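Local atomic coordinates of chitinase (Paenibacillus sp. FPU-7, PDB entry 5GZT), a protein that probably hydrolyses internal beta-1,4 linkages between N-acetylglucosamine units of chitin and chitodextrins, acting as an endochitinase. Residues S943-D956 / F996-V1010. Numbering follows the deposited sequence. Where two conformers were deposited one is given.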
loop_
_atom_site.group_PDB
_atom_site.type_symbol
_atom_site.label_atom_id
_atom_site.label_comp_id
_atom_site.label_asym_id
_atom_site.label_seq_id
_atom_site.Cartn_x
_atom_site.Cartn_y
_atom_site.Cartn_z
ATOM N N SER B 943 20.383 12.533 32.977
ATOM C CA SER B 943 19.260 11.702 32.589
ATOM C C SER B 943 19.578 10.869 31.341
ATOM O O SER B 943 20.548 11.129 30.604
ATOM C CB SER B 943 18.006 12.571 32.396
ATOM O OG SER B 943 18.179 13.521 31.345
ATOM N N ALA B 944 18.797 9.817 31.128
ATOM C CA ALA B 944 19.082 8.810 30.125
ATOM C C ALA B 944 18.118 8.903 28.921
ATOM O O ALA B 944 17.045 9.552 28.969
ATOM C CB ALA B 944 19.104 7.404 30.736
ATOM N N ALA B 945 18.522 8.216 27.875
ATOM C CA ALA B 945 17.875 8.270 26.539
ATOM C C ALA B 945 16.743 7.289 26.344
ATOM O O ALA B 945 15.845 7.561 25.565
ATOM C CB ALA B 945 18.930 8.064 25.455
ATOM N N ALA B 946 16.773 6.146 27.033
ATOM C CA ALA B 946 15.874 5.066 26.706
ATOM C C ALA B 946 14.420 5.309 27.060
ATOM O O ALA B 946 14.092 5.994 28.071
ATOM C CB ALA B 946 16.347 3.768 27.341
ATOM N N PRO B 947 13.505 4.688 26.266
ATOM C CA PRO B 947 12.124 4.925 26.655
ATOM C C PRO B 947 11.854 4.426 28.081
ATOM O O PRO B 947 10.992 4.951 28.736
ATOM C CB PRO B 947 11.284 4.147 25.608
ATOM C CG PRO B 947 12.219 4.084 24.402
ATOM C CD PRO B 947 13.649 4.158 24.912
ATOM N N ILE B 948 12.560 3.431 28.560
ATOM C CA ILE B 948 12.296 2.948 29.918
ATOM C C ILE B 948 12.623 4.018 30.972
ATOM O O ILE B 948 11.840 4.236 31.933
ATOM C CB ILE B 948 12.999 1.613 30.220
ATOM C CG1 ILE B 948 12.445 1.041 31.529
ATOM C CG2 ILE B 948 14.488 1.717 30.201
ATOM C CD1 ILE B 948 12.908 -0.354 31.856
ATOM N N TYR B 949 13.677 4.748 30.707
ATOM C CA TYR B 949 14.065 5.935 31.562
ATOM C C TYR B 949 12.958 6.948 31.576
ATOM O O TYR B 949 12.449 7.352 32.654
ATOM C CB TYR B 949 15.417 6.583 31.157
ATOM C CG TYR B 949 15.743 7.682 32.130
ATOM C CD1 TYR B 949 16.438 7.408 33.343
ATOM C CD2 TYR B 949 15.329 8.948 31.919
ATOM C CE1 TYR B 949 16.713 8.430 34.277
ATOM C CE2 TYR B 949 15.573 9.998 32.865
ATOM C CZ TYR B 949 16.255 9.718 34.042
ATOM O OH TYR B 949 16.523 10.713 34.932
ATOM N N ILE B 950 12.476 7.282 30.393
ATOM C CA ILE B 950 11.417 8.281 30.264
ATOM C C ILE B 950 10.116 7.892 31.030
ATOM O O ILE B 950 9.374 8.708 31.644
ATOM C CB ILE B 950 11.204 8.542 28.747
ATOM C CG1 ILE B 950 12.394 9.304 28.164
ATOM C CG2 ILE B 950 9.971 9.389 28.538
ATOM C CD1 ILE B 950 12.399 9.411 26.666
ATOM N N ASN B 951 9.873 6.593 31.051
ATOM C CA ASN B 951 8.720 6.064 31.689
ATOM C C ASN B 951 8.910 5.870 33.177
ATOM O O ASN B 951 7.931 5.607 33.864
ATOM C CB ASN B 951 8.436 4.693 31.082
ATOM C CG ASN B 951 7.020 4.289 31.278
ATOM O OD1 ASN B 951 6.137 4.901 30.723
ATOM N ND2 ASN B 951 6.793 3.270 32.100
ATOM N N SER B 952 10.153 5.917 33.635
ATOM C CA SER B 952 10.521 5.631 35.012
ATOM C C SER B 952 10.672 6.925 35.834
ATOM O O SER B 952 10.871 6.834 37.031
ATOM C CB SER B 952 11.829 4.883 35.047
ATOM O OG SER B 952 11.746 3.586 34.546
ATOM N N VAL B 953 10.488 8.096 35.191
ATOM C CA VAL B 953 10.690 9.414 35.793
ATOM C C VAL B 953 9.566 10.333 35.355
ATOM O O VAL B 953 9.071 10.203 34.283
ATOM C CB VAL B 953 12.051 9.890 35.333
ATOM C CG1 VAL B 953 12.271 11.327 35.627
ATOM C CG2 VAL B 953 13.107 9.082 36.042
ATOM N N GLU B 954 9.145 11.250 36.178
ATOM C CA GLU B 954 8.088 12.163 35.835
ATOM C C GLU B 954 8.677 13.434 35.209
ATOM O O GLU B 954 8.692 14.470 35.836
ATOM C CB GLU B 954 7.242 12.495 37.031
ATOM C CG GLU B 954 6.831 11.235 37.772
ATOM C CD GLU B 954 5.853 11.507 38.903
ATOM O OE1 GLU B 954 6.206 12.111 39.980
ATOM O OE2 GLU B 954 4.697 11.114 38.712
ATOM N N LEU B 955 9.129 13.324 33.959
ATOM C CA LEU B 955 9.756 14.458 33.313
ATOM C C LEU B 955 8.956 15.719 33.355
ATOM O O LEU B 955 9.511 16.832 33.682
ATOM C CB LEU B 955 10.210 14.162 31.886
ATOM C CG LEU B 955 11.252 13.085 31.717
ATOM C CD1 LEU B 955 11.480 12.840 30.244
ATOM C CD2 LEU B 955 12.580 13.323 32.404
ATOM N N ASP B 956 7.649 15.599 33.115
ATOM C CA ASP B 956 6.877 16.854 33.122
ATOM C C ASP B 956 6.683 17.397 34.524
ATOM O O ASP B 956 6.412 18.592 34.642
ATOM C CB ASP B 956 5.542 16.726 32.371
ATOM C CG ASP B 956 5.003 18.053 31.902
ATOM O OD1 ASP B 956 5.689 19.118 31.757
ATOM O OD2 ASP B 956 3.819 18.064 31.706
ATOM N N PHE B 996 17.962 5.690 17.659
ATOM C CA PHE B 996 18.306 6.757 18.630
ATOM C C PHE B 996 19.179 7.818 18.076
ATOM O O PHE B 996 20.150 7.557 17.384
ATOM C CB PHE B 996 19.099 6.175 19.820
ATOM C CG PHE B 996 18.268 5.387 20.745
ATOM C CD1 PHE B 996 17.517 6.026 21.731
ATOM C CD2 PHE B 996 18.215 3.972 20.662
ATOM C CE1 PHE B 996 16.695 5.285 22.595
ATOM C CE2 PHE B 996 17.418 3.237 21.540
ATOM C CZ PHE B 996 16.662 3.894 22.511
ATOM N N SER B 997 18.813 9.045 18.367
ATOM C CA SER B 997 19.733 10.151 18.180
ATOM C C SER B 997 19.475 11.199 19.216
ATOM O O SER B 997 18.431 11.188 19.841
ATOM C CB SER B 997 19.547 10.740 16.757
ATOM O OG SER B 997 18.239 11.165 16.575
ATOM N N ALA B 998 20.338 12.189 19.277
ATOM C CA ALA B 998 20.081 13.363 20.102
ATOM C C ALA B 998 18.735 13.969 19.740
ATOM O O ALA B 998 17.960 14.336 20.608
ATOM C CB ALA B 998 21.167 14.394 19.950
ATOM N N ASP B 999 18.482 14.120 18.440
ATOM C CA ASP B 999 17.238 14.688 17.919
ATOM C C ASP B 999 16.079 13.907 18.405
ATOM O O ASP B 999 15.113 14.508 18.944
ATOM C CB ASP B 999 17.296 14.756 16.345
ATOM C CG ASP B 999 16.073 15.374 15.744
ATOM O OD1 ASP B 999 15.667 16.462 16.199
ATOM O OD2 ASP B 999 15.443 14.719 14.890
ATOM N N SER B 1000 16.097 12.577 18.245
ATOM C CA SER B 1000 14.948 11.778 18.624
ATOM C C SER B 1000 14.760 11.788 20.135
ATOM O O SER B 1000 13.605 11.938 20.609
ATOM C CB SER B 1000 15.034 10.317 18.177
ATOM O OG SER B 1000 15.990 9.574 18.898
ATOM N N VAL B 1001 15.858 11.716 20.868
ATOM C CA VAL B 1001 15.750 11.712 22.367
ATOM C C VAL B 1001 15.245 13.035 22.938
ATOM O O VAL B 1001 14.281 13.122 23.733
ATOM C CB VAL B 1001 17.114 11.359 22.980
ATOM C CG1 VAL B 1001 17.053 11.455 24.489
ATOM C CG2 VAL B 1001 17.485 9.979 22.621
ATOM N N LEU B 1002 15.856 14.107 22.451
ATOM C CA LEU B 1002 15.488 15.445 22.946
ATOM C C LEU B 1002 14.131 15.878 22.456
ATOM O O LEU B 1002 13.374 16.582 23.208
ATOM C CB LEU B 1002 16.577 16.402 22.624
ATOM C CG LEU B 1002 17.888 16.058 23.281
ATOM C CD1 LEU B 1002 19.003 16.886 22.670
ATOM C CD2 LEU B 1002 17.822 16.306 24.767
ATOM N N THR B 1003 13.682 15.355 21.282
ATOM C CA THR B 1003 12.285 15.524 20.941
ATOM C C THR B 1003 11.354 14.819 21.885
ATOM O O THR B 1003 10.308 15.399 22.273
ATOM C CB THR B 1003 12.026 15.071 19.467
ATOM O OG1 THR B 1003 12.818 15.901 18.635
ATOM C CG2 THR B 1003 10.600 15.192 19.043
ATOM N N ALA B 1004 11.637 13.560 22.222
ATOM C CA ALA B 1004 10.814 12.837 23.126
ATOM C C ALA B 1004 10.779 13.501 24.480
ATOM O O ALA B 1004 9.759 13.526 25.103
ATOM C CB ALA B 1004 11.301 11.425 23.303
ATOM N N TYR B 1005 11.873 14.059 24.956
ATOM C CA TYR B 1005 11.779 14.835 26.240
ATOM C C TYR B 1005 10.808 16.023 26.120
ATOM O O TYR B 1005 9.951 16.339 27.023
ATOM C CB TYR B 1005 13.159 15.352 26.676
ATOM C CG TYR B 1005 13.972 14.389 27.510
ATOM C CD1 TYR B 1005 14.410 13.166 27.004
ATOM C CD2 TYR B 1005 14.372 14.737 28.792
ATOM C CE1 TYR B 1005 15.163 12.275 27.781
ATOM C CE2 TYR B 1005 15.128 13.852 29.571
ATOM C CZ TYR B 1005 15.515 12.655 29.093
ATOM O OH TYR B 1005 16.304 11.867 29.903
ATOM N N ARG B 1006 10.886 16.676 24.977
ATOM C CA ARG B 1006 10.006 17.815 24.736
ATOM C C ARG B 1006 8.571 17.405 24.604
ATOM O O ARG B 1006 7.696 18.156 25.093
ATOM C CB ARG B 1006 10.476 18.681 23.528
ATOM C CG ARG B 1006 11.642 19.615 23.920
ATOM C CD ARG B 1006 12.341 20.255 22.693
ATOM N NE ARG B 1006 13.089 19.254 21.968
ATOM C CZ ARG B 1006 13.759 19.509 20.836
ATOM N NH1 ARG B 1006 13.816 20.752 20.320
ATOM N NH2 ARG B 1006 14.406 18.528 20.223
ATOM N N LYS B 1007 8.322 16.246 23.987
ATOM C CA LYS B 1007 6.933 15.767 23.895
ATOM C C LYS B 1007 6.341 15.350 25.250
ATOM O O LYS B 1007 5.142 15.408 25.411
ATOM C CB LYS B 1007 6.749 14.595 22.939
ATOM C CG LYS B 1007 7.143 14.836 21.481
ATOM C CD LYS B 1007 6.344 15.903 20.780
ATOM C CE LYS B 1007 6.633 15.826 19.271
ATOM N NZ LYS B 1007 6.275 17.129 18.621
ATOM N N GLN B 1008 7.192 15.084 26.248
ATOM C CA GLN B 1008 6.735 14.925 27.614
ATOM C C GLN B 1008 6.452 16.212 28.339
ATOM O O GLN B 1008 5.952 16.168 29.423
ATOM C CB GLN B 1008 7.774 14.155 28.460
ATOM C CG GLN B 1008 8.095 12.763 28.068
ATOM C CD GLN B 1008 6.906 11.854 28.327
ATOM O OE1 GLN B 1008 6.526 11.588 29.457
ATOM N NE2 GLN B 1008 6.301 11.410 27.252
ATOM N N GLY B 1009 6.805 17.349 27.750
ATOM C CA GLY B 1009 6.538 18.687 28.230
ATOM C C GLY B 1009 7.775 19.423 28.754
ATOM O O GLY B 1009 7.669 20.564 29.178
ATOM N N VAL B 1010 8.940 18.866 28.630
ATOM C CA VAL B 1010 10.119 19.557 29.194
ATOM C C VAL B 1010 10.468 20.717 28.273
ATOM O O VAL B 1010 10.600 20.521 27.052
ATOM C CB VAL B 1010 11.310 18.645 29.308
ATOM C CG1 VAL B 1010 12.540 19.353 29.801
ATOM C CG2 VAL B 1010 11.035 17.414 30.183
HETATM O O HOH W 1 8.294 11.255 31.687
HETATM O O HOH W 2 6.446 13.215 32.170
HETATM O O HOH W 3 5.369 21.541 30.275
#
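Tyr1005 leaves helix 998-1007 with a first bond that does not aim at 943-956, yet with CG turned to the backbone N side (chi1 -87°) its ring carries OH across to that segment, while Ser943 turns OG between its own N and carbonyl carbon (chi1 62°), and the two hydroxyls meet. This lies in the second family 18 TIM barrel of the chain, where strand 938-943 ends and helix 947-952 runs nearly parallel to helix 998-1007. Ser943 OG donates to Tyr1005 OH at 2.9 Å, and that OH donates onward to Ala944 O at 2.6 Å, tilted 28° from the carbonyl plane. The hydroxyl is thus held by two consecutive residues, Ser943 and Ala944, at the end of the strand. Leu955 lays CD1 over one face of the Tyr1005 ring, a CH-pi contact, and Ile950 CG1 comes obliquely to CE1, 4.1 Å away. Beyond the ring, Ala945 CB packs on Val1001 CG2, and Pro947 CD meets the edge of Phe996, whose ring also meets that of Tyr972. At the other end Gly1009, with positive phi, closes the helix in a Schellman motif, and next to it Val1010 CG2 rests against Leu955 CB at 3.8 Å.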